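Local coordinates for protein glucoamylase (PDB 1LF6) that hydrolyses terminal alpha-1,4-linked glucose units one after another from the non-reducing ends of glucan chains, probably releasing beta-D-glucose, at residues Q36-V40 / N629-I633; E530-P534 / Y574-H578; G596-P600 / I634-E640. One frame throughout, in Å; residues are numbered along the deposited sequence.

Interaction 1. Residues Q36-V40 / N629-I633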
# COMPACT_ATOMS: atom_id res chain seq x y z
N GLN A 36 -4.48 -2.71 8.35
CA GLN A 36 -5.39 -3.60 7.62
C GLN A 36 -6.54 -2.70 7.16
O GLN A 36 -7.31 -2.19 7.98
CB GLN A 36 -5.89 -4.73 8.54
CG GLN A 36 -7.20 -5.38 8.12
CD GLN A 36 -7.14 -6.11 6.77
OE1 GLN A 36 -8.16 -6.59 6.28
NE2 GLN A 36 -5.94 -6.20 6.17
N LYS A 37 -6.64 -2.51 5.85
CA LYS A 37 -7.67 -1.64 5.31
C LYS A 37 -8.83 -2.33 4.64
O LYS A 37 -8.66 -3.31 3.91
CB LYS A 37 -7.03 -0.65 4.32
CG LYS A 37 -5.86 0.14 4.89
CD LYS A 37 -6.27 0.93 6.12
CE LYS A 37 -5.13 1.80 6.61
NZ LYS A 37 -5.46 2.51 7.89
N GLN A 38 -10.03 -1.81 4.89
CA GLN A 38 -11.26 -2.33 4.30
C GLN A 38 -11.39 -1.74 2.91
O GLN A 38 -12.10 -2.28 2.06
CB GLN A 38 -12.47 -1.92 5.13
CG GLN A 38 -12.64 -2.68 6.43
CD GLN A 38 -13.76 -2.11 7.26
OE1 GLN A 38 -13.69 -0.98 7.72
NE2 GLN A 38 -14.82 -2.90 7.46
N GLY A 39 -10.71 -0.62 2.69
CA GLY A 39 -10.77 0.03 1.39
C GLY A 39 -9.87 1.24 1.29
O GLY A 39 -9.42 1.78 2.31
N VAL A 40 -9.59 1.64 0.06
CA VAL A 40 -8.77 2.81 -0.21
C VAL A 40 -9.36 3.48 -1.44
O VAL A 40 -9.94 2.81 -2.29
CB VAL A 40 -7.29 2.43 -0.49
CG1 VAL A 40 -6.71 1.69 0.71
CG2 VAL A 40 -7.19 1.57 -1.75
N ASN A 629 -9.14 -9.68 1.67
CA ASN A 629 -10.19 -9.50 2.67
C ASN A 629 -11.53 -9.16 2.00
O ASN A 629 -11.68 -9.24 0.78
CB ASN A 629 -9.82 -8.40 3.68
CG ASN A 629 -9.66 -7.03 3.05
OD1 ASN A 629 -10.21 -6.74 1.99
ND2 ASN A 629 -8.90 -6.16 3.72
N GLU A 630 -12.50 -8.79 2.83
CA GLU A 630 -13.83 -8.46 2.38
C GLU A 630 -13.84 -7.31 1.38
O GLU A 630 -14.67 -7.26 0.49
CB GLU A 630 -14.71 -8.12 3.58
CG GLU A 630 -16.15 -7.84 3.25
CD GLU A 630 -17.00 -7.80 4.50
OE1 GLU A 630 -17.67 -8.81 4.80
OE2 GLU A 630 -16.98 -6.76 5.19
N GLY A 631 -12.89 -6.38 1.53
CA GLY A 631 -12.81 -5.26 0.61
C GLY A 631 -12.01 -5.56 -0.65
O GLY A 631 -11.78 -4.66 -1.47
N GLY A 632 -11.59 -6.81 -0.80
CA GLY A 632 -10.81 -7.20 -1.96
C GLY A 632 -9.36 -6.73 -1.85
O GLY A 632 -8.64 -6.69 -2.84
N ILE A 633 -8.94 -6.40 -0.64
CA ILE A 633 -7.59 -5.93 -0.40
C ILE A 633 -6.68 -7.04 0.10
O ILE A 633 -7.03 -7.79 1.02
CB ILE A 633 -7.60 -4.73 0.58
CG1 ILE A 633 -8.18 -3.51 -0.14
CG2 ILE A 633 -6.20 -4.46 1.15
CD1 ILE A 633 -8.35 -2.27 0.71
O HOH W 1 -5.94 -8.02 3.44
O HOH W 2 -14.74 -5.55 6.44
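The seam between the N-terminal beta domain and the catalytic (alpha/alpha) barrel is joined here by Gln-36 and Lys-37, which lead into edge strand 39-42, and the turn that begins at Asn-629. It illustrates how one asparagine can serve two domains at once. Asn-629 ND2 spends its hydrogens across the interface, donating to Gln-36 OE1 at 2.7 Å and to Lys-37 O at 2.9 Å. The two amides stand 80° apart; ND2 comes in above the carbonyl plane of Gln-36, while OE1 lies in the amide plane of Asn-629. Gln-36 reaches it through a bend at chi2 (64°). On the other branch, Asn-629 OD1 stays within its own loop: it accepts a hydrogen bond from Ile-633 N at 2.9 Å and a weak one from Gly-631 N, bracing a type I turn from Asn-629 to Gly-632. With an aspartate in its place there is no N-H to give, and the oxygen at the ND2 position would probably confront the two acceptors and push the strand entry off the turn. Backbones close up beside this, Gly-631 CA lying 3.4 Å from Gln-38 O. Ile-633 supplies the apolar floor, its CD1 pressed 3.4 Å from Gly-39 CA and near Val-40 CG1; Ile-304 of helix 296-306 touches the side chains of both Ile-633 and Val-40. One water links Gln-36 NE2 to Ile-633 O, and another joins Gln-38 NE2 to Glu-630 OE2. Lys-37 turns its amine to Glu-61, and Gln-38 OE1 takes Gly-57 N. The whole is a side-chain-braced beta turn docked against a sheet edge, an interdomain joint of the two-domain prokaryotic glucoamylase.

Interaction 2. Residues E530-P534 / Y574-H578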
# COMPACT_ATOMS: atom_id res chain seq x y z
N GLU A 530 22.00 -22.87 5.41
CA GLU A 530 20.79 -23.24 6.15
C GLU A 530 19.60 -22.41 5.68
O GLU A 530 18.45 -22.71 6.02
CB GLU A 530 20.94 -22.98 7.65
CG GLU A 530 22.05 -23.72 8.39
CD GLU A 530 22.07 -23.35 9.86
OE1 GLU A 530 21.08 -23.62 10.56
OE2 GLU A 530 23.09 -22.78 10.33
N ILE A 531 19.86 -21.35 4.92
CA ILE A 531 18.80 -20.45 4.50
C ILE A 531 18.36 -20.52 3.05
O ILE A 531 19.16 -20.29 2.14
CB ILE A 531 19.21 -18.98 4.78
CG1 ILE A 531 19.84 -18.88 6.18
CG2 ILE A 531 18.02 -18.07 4.64
CD1 ILE A 531 18.92 -19.26 7.33
N VAL A 532 17.09 -20.86 2.83
CA VAL A 532 16.53 -20.91 1.48
C VAL A 532 15.48 -19.81 1.36
O VAL A 532 14.92 -19.36 2.36
CB VAL A 532 15.92 -22.30 1.14
CG1 VAL A 532 17.03 -23.34 1.09
CG2 VAL A 532 14.85 -22.69 2.15
N ASP A 533 15.22 -19.38 0.12
CA ASP A 533 14.30 -18.28 -0.15
C ASP A 533 13.59 -18.54 -1.48
O ASP A 533 14.24 -18.79 -2.50
CB ASP A 533 15.16 -17.00 -0.22
CG ASP A 533 14.34 -15.74 -0.40
OD1 ASP A 533 13.34 -15.76 -1.15
OD2 ASP A 533 14.73 -14.70 0.19
N PRO A 534 12.25 -18.48 -1.50
CA PRO A 534 11.51 -18.73 -2.75
C PRO A 534 11.83 -17.74 -3.87
O PRO A 534 11.44 -17.96 -5.02
CB PRO A 534 10.06 -18.67 -2.31
CG PRO A 534 10.09 -17.78 -1.13
CD PRO A 534 11.32 -18.22 -0.40
N TYR A 574 6.93 -18.55 3.39
CA TYR A 574 7.63 -17.51 4.16
C TYR A 574 8.67 -17.00 3.17
O TYR A 574 8.98 -17.68 2.19
CB TYR A 574 8.38 -18.10 5.35
CG TYR A 574 7.52 -18.68 6.45
CD1 TYR A 574 6.96 -17.86 7.42
CD2 TYR A 574 7.30 -20.06 6.53
CE1 TYR A 574 6.19 -18.39 8.45
CE2 TYR A 574 6.53 -20.60 7.56
CZ TYR A 574 5.98 -19.76 8.51
OH TYR A 574 5.22 -20.29 9.54
N ARG A 575 9.23 -15.82 3.43
CA ARG A 575 10.26 -15.26 2.55
C ARG A 575 11.55 -16.09 2.63
O ARG A 575 12.29 -16.18 1.66
CB ARG A 575 10.59 -13.83 2.97
CG ARG A 575 9.40 -12.92 3.12
CD ARG A 575 9.74 -11.79 4.08
NE ARG A 575 10.35 -10.64 3.45
CZ ARG A 575 11.08 -9.73 4.09
NH1 ARG A 575 11.60 -8.71 3.43
NH2 ARG A 575 11.33 -9.86 5.39
N TYR A 576 11.81 -16.66 3.80
CA TYR A 576 12.99 -17.51 4.05
C TYR A 576 12.94 -18.00 5.49
O TYR A 576 12.22 -17.43 6.31
CB TYR A 576 14.28 -16.71 3.81
CG TYR A 576 14.40 -15.44 4.62
CD1 TYR A 576 14.84 -15.47 5.95
CD2 TYR A 576 14.05 -14.20 4.07
CE1 TYR A 576 14.92 -14.30 6.70
CE2 TYR A 576 14.13 -13.03 4.82
CZ TYR A 576 14.57 -13.09 6.13
OH TYR A 576 14.64 -11.93 6.88
N ASN A 577 13.69 -19.05 5.80
CA ASN A 577 13.68 -19.59 7.16
C ASN A 577 14.21 -18.58 8.17
O ASN A 577 15.19 -17.88 7.89
CB ASN A 577 14.53 -20.86 7.28
CG ASN A 577 14.87 -21.47 5.94
OD1 ASN A 577 15.49 -20.83 5.09
ND2 ASN A 577 14.47 -22.72 5.74
N HIS A 578 13.56 -18.52 9.32
CA HIS A 578 13.95 -17.64 10.42
C HIS A 578 13.67 -16.16 10.19
O HIS A 578 14.22 -15.30 10.88
CB HIS A 578 15.43 -17.85 10.75
CG HIS A 578 15.79 -19.29 10.97
ND1 HIS A 578 15.24 -20.04 11.98
CD2 HIS A 578 16.61 -20.12 10.28
CE1 HIS A 578 15.70 -21.28 11.90
NE2 HIS A 578 16.53 -21.35 10.88
O HOH W 3 18.05 -23.51 10.21
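A chi1 of -15° sets Asn-577 CG almost eclipsed with its own backbone N, and this unusual rotation carries OD1 across to Val-532 N. The hydrogen bond there is 2.8 Å long and lies in the carbonyl plane of the asparagine, while Val-532 CG2 rests 3.5 Å from the same OD1. Asp-533 turns CG away from its backbone N (chi1 -176°), which places the carboxylate beside Arg-575 O, 2.9 Å from CG. Those oxygens are all acceptors, so proximity here is not bonding; the carboxylate is satisfied instead by Ser-535 at OD1 and Trp-437 at OD2. Pro-534 CD packs 3.1 Å from Arg-575 O, and Tyr-576 CB comes close to Val-532 O. At the outer end, Ile-531 CD1 meets the edge of the His-578 ring at CD2, 3.8 Å away, and a water spans from His-578 NE2 to Glu-530 OE1, whose partner oxygen OE2 takes Asp-527 N. Tyr-526 stacks on the histidine. The side chain of Asp-533 is about 5 Å from that of Glu-435, the probable proton acceptor, consistent with the two loops forming part of the active-site wall of a family 15 glycoside hydrolase.

Interaction 3. Residues G596-P600 / I634-E640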
# COMPACT_ATOMS: atom_id res chain seq x y z
N GLY A 596 8.32 -13.46 10.98
CA GLY A 596 7.81 -13.24 9.64
C GLY A 596 6.70 -14.22 9.32
O GLY A 596 6.79 -15.40 9.66
N ARG A 597 5.64 -13.76 8.66
CA ARG A 597 4.54 -14.64 8.35
C ARG A 597 4.46 -14.97 6.86
O ARG A 597 5.42 -14.76 6.12
CB ARG A 597 3.23 -14.02 8.86
CG ARG A 597 3.30 -13.65 10.35
CD ARG A 597 3.41 -14.88 11.28
NE ARG A 597 3.64 -14.52 12.68
CZ ARG A 597 3.54 -15.35 13.71
NH1 ARG A 597 3.19 -16.62 13.52
NH2 ARG A 597 3.79 -14.93 14.94
N LEU A 598 3.33 -15.51 6.43
CA LEU A 598 3.13 -15.91 5.03
C LEU A 598 2.79 -14.75 4.11
O LEU A 598 2.01 -13.88 4.46
CB LEU A 598 2.01 -16.96 4.96
CG LEU A 598 2.35 -18.44 5.21
CD1 LEU A 598 3.59 -18.60 6.07
CD2 LEU A 598 1.15 -19.12 5.84
N TRP A 599 3.39 -14.76 2.92
CA TRP A 599 3.16 -13.70 1.95
C TRP A 599 2.33 -14.14 0.76
O TRP A 599 2.79 -14.92 -0.07
CB TRP A 599 4.50 -13.15 1.45
CG TRP A 599 5.27 -12.34 2.46
CD1 TRP A 599 5.56 -12.71 3.75
CD2 TRP A 599 5.87 -11.06 2.26
NE1 TRP A 599 6.31 -11.73 4.36
CE2 TRP A 599 6.52 -10.71 3.47
CE3 TRP A 599 5.92 -10.18 1.18
CZ2 TRP A 599 7.21 -9.50 3.62
CZ3 TRP A 599 6.62 -8.98 1.33
CH2 TRP A 599 7.25 -8.65 2.54
N PRO A 600 1.09 -13.64 0.65
CA PRO A 600 0.32 -14.07 -0.52
C PRO A 600 1.08 -13.72 -1.80
O PRO A 600 0.88 -14.34 -2.85
CB PRO A 600 -1.01 -13.31 -0.37
CG PRO A 600 -0.77 -12.31 0.74
CD PRO A 600 0.24 -12.96 1.63
N ILE A 634 -5.53 -7.17 -0.54
CA ILE A 634 -4.55 -8.19 -0.20
C ILE A 634 -3.45 -7.56 0.65
O ILE A 634 -2.86 -6.54 0.29
CB ILE A 634 -3.90 -8.80 -1.47
CG1 ILE A 634 -4.99 -9.36 -2.40
CG2 ILE A 634 -2.92 -9.91 -1.07
CD1 ILE A 634 -4.45 -9.88 -3.74
N SER A 635 -3.18 -8.18 1.79
CA SER A 635 -2.15 -7.69 2.69
C SER A 635 -0.80 -8.27 2.31
O SER A 635 -0.70 -9.19 1.50
CB SER A 635 -2.48 -8.07 4.14
OG SER A 635 -2.35 -9.48 4.33
N GLU A 636 0.25 -7.71 2.90
CA GLU A 636 1.60 -8.16 2.68
C GLU A 636 1.77 -9.56 3.29
O GLU A 636 2.42 -10.43 2.71
CB GLU A 636 2.57 -7.18 3.34
CG GLU A 636 4.02 -7.63 3.36
CD GLU A 636 4.89 -6.66 4.13
OE1 GLU A 636 5.34 -5.66 3.54
OE2 GLU A 636 5.10 -6.90 5.34
N GLN A 637 1.16 -9.76 4.46
CA GLN A 637 1.27 -11.03 5.17
C GLN A 637 -0.04 -11.55 5.76
O GLN A 637 -0.92 -10.76 6.10
CB GLN A 637 2.28 -10.89 6.31
CG GLN A 637 3.66 -10.44 5.89
CD GLN A 637 4.60 -10.27 7.07
OE1 GLN A 637 4.69 -11.15 7.93
NE2 GLN A 637 5.30 -9.15 7.12
N VAL A 638 -0.14 -12.87 5.89
CA VAL A 638 -1.31 -13.54 6.48
C VAL A 638 -0.83 -14.59 7.49
O VAL A 638 0.29 -15.10 7.39
CB VAL A 638 -2.19 -14.25 5.41
CG1 VAL A 638 -2.74 -13.24 4.41
CG2 VAL A 638 -1.38 -15.33 4.71
N TRP A 639 -1.69 -14.91 8.46
CA TRP A 639 -1.36 -15.90 9.49
C TRP A 639 -1.35 -17.32 8.95
O TRP A 639 -2.11 -17.65 8.03
CB TRP A 639 -2.37 -15.82 10.64
CG TRP A 639 -2.34 -14.53 11.40
CD1 TRP A 639 -3.18 -13.46 11.24
CD2 TRP A 639 -1.45 -14.19 12.46
NE1 TRP A 639 -2.87 -12.48 12.15
CE2 TRP A 639 -1.81 -12.90 12.91
CE3 TRP A 639 -0.38 -14.84 13.08
CZ2 TRP A 639 -1.14 -12.25 13.95
CZ3 TRP A 639 0.29 -14.20 14.12
CH2 TRP A 639 -0.10 -12.91 14.54
N GLU A 640 -0.51 -18.18 9.54
CA GLU A 640 -0.42 -19.57 9.10
C GLU A 640 -1.64 -20.41 9.46
O GLU A 640 -2.04 -21.28 8.69
CB GLU A 640 0.80 -20.27 9.72
CG GLU A 640 2.14 -19.63 9.49
CD GLU A 640 2.51 -18.65 10.58
OE1 GLU A 640 3.72 -18.52 10.86
OE2 GLU A 640 1.59 -18.01 11.14
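Leu-598 CB and Val-638 CG2, 3.8 Å apart, form the apolar centre, extended by Pro-600, whose CG packs 3.7 Å from Ile-634 CG2; Phe-627 of helix 618-627 touches both Pro-600 and Val-638. Next outward comes the indole of Trp-599, covered on one face by aliphatic carbons: Glu-636 CG lies 3.5 Å from the centroid of the six-membered ring, Gln-637 CG above the five-membered one, both as CH-pi contacts. The Glu-636 carboxylate runs nearly parallel to the indole, held by Gln-637 NE2 and by Tyr-337. Backbone bonds pair Leu-598 with Val-638 in a single antiparallel bridge, Val-638 N giving to Leu-598 O at 2.8 Å. Extended beyond CG (chi2 178°), Gln-637 brings OE1 to Arg-597 N at 2.9 Å. The polar edge is the guanidinium of Arg-597: Trp-639 CZ3 sits over its centre, and NH1 forms a salt bridge with the syn lone pair of Glu-640 OE2 at 3.2 Å. Arg-597 NH2 also reaches Glu-583 O, and Glu-640 OE1 is shared with Tyr-574. Trp-599 holds the N-cap position of helix 600-612, and the side chain of Gln-637 is about 4 Å from that of Trp-325, a probable substrate binder, consistent with these loops lining the substrate pocket of the (alpha/alpha) barrel.

From the N terminus, residues 36-40 of the beta domain wait almost 590 residues for their partner at 629-633, so interaction 1 closes a loop that takes in most of the beta domain and most of the barrel. Interaction 2 closes a much shorter one, 530-534 to 574-578, nested inside it. Interaction 3 opens just afterward at 596-600, in series with interaction 2, and ends at 634-640, directly after the second half of interaction 1, so interactions 1 and 3 cross. Interactions 2 and 3 also touch, Arg-575 NE lying 3.3 Å from Trp-599 CZ2. Loop 629-640 thus joins the beta domain to the active-site loops, although interactions 1 and 2 stay about 17 Å apart at their nearest atoms.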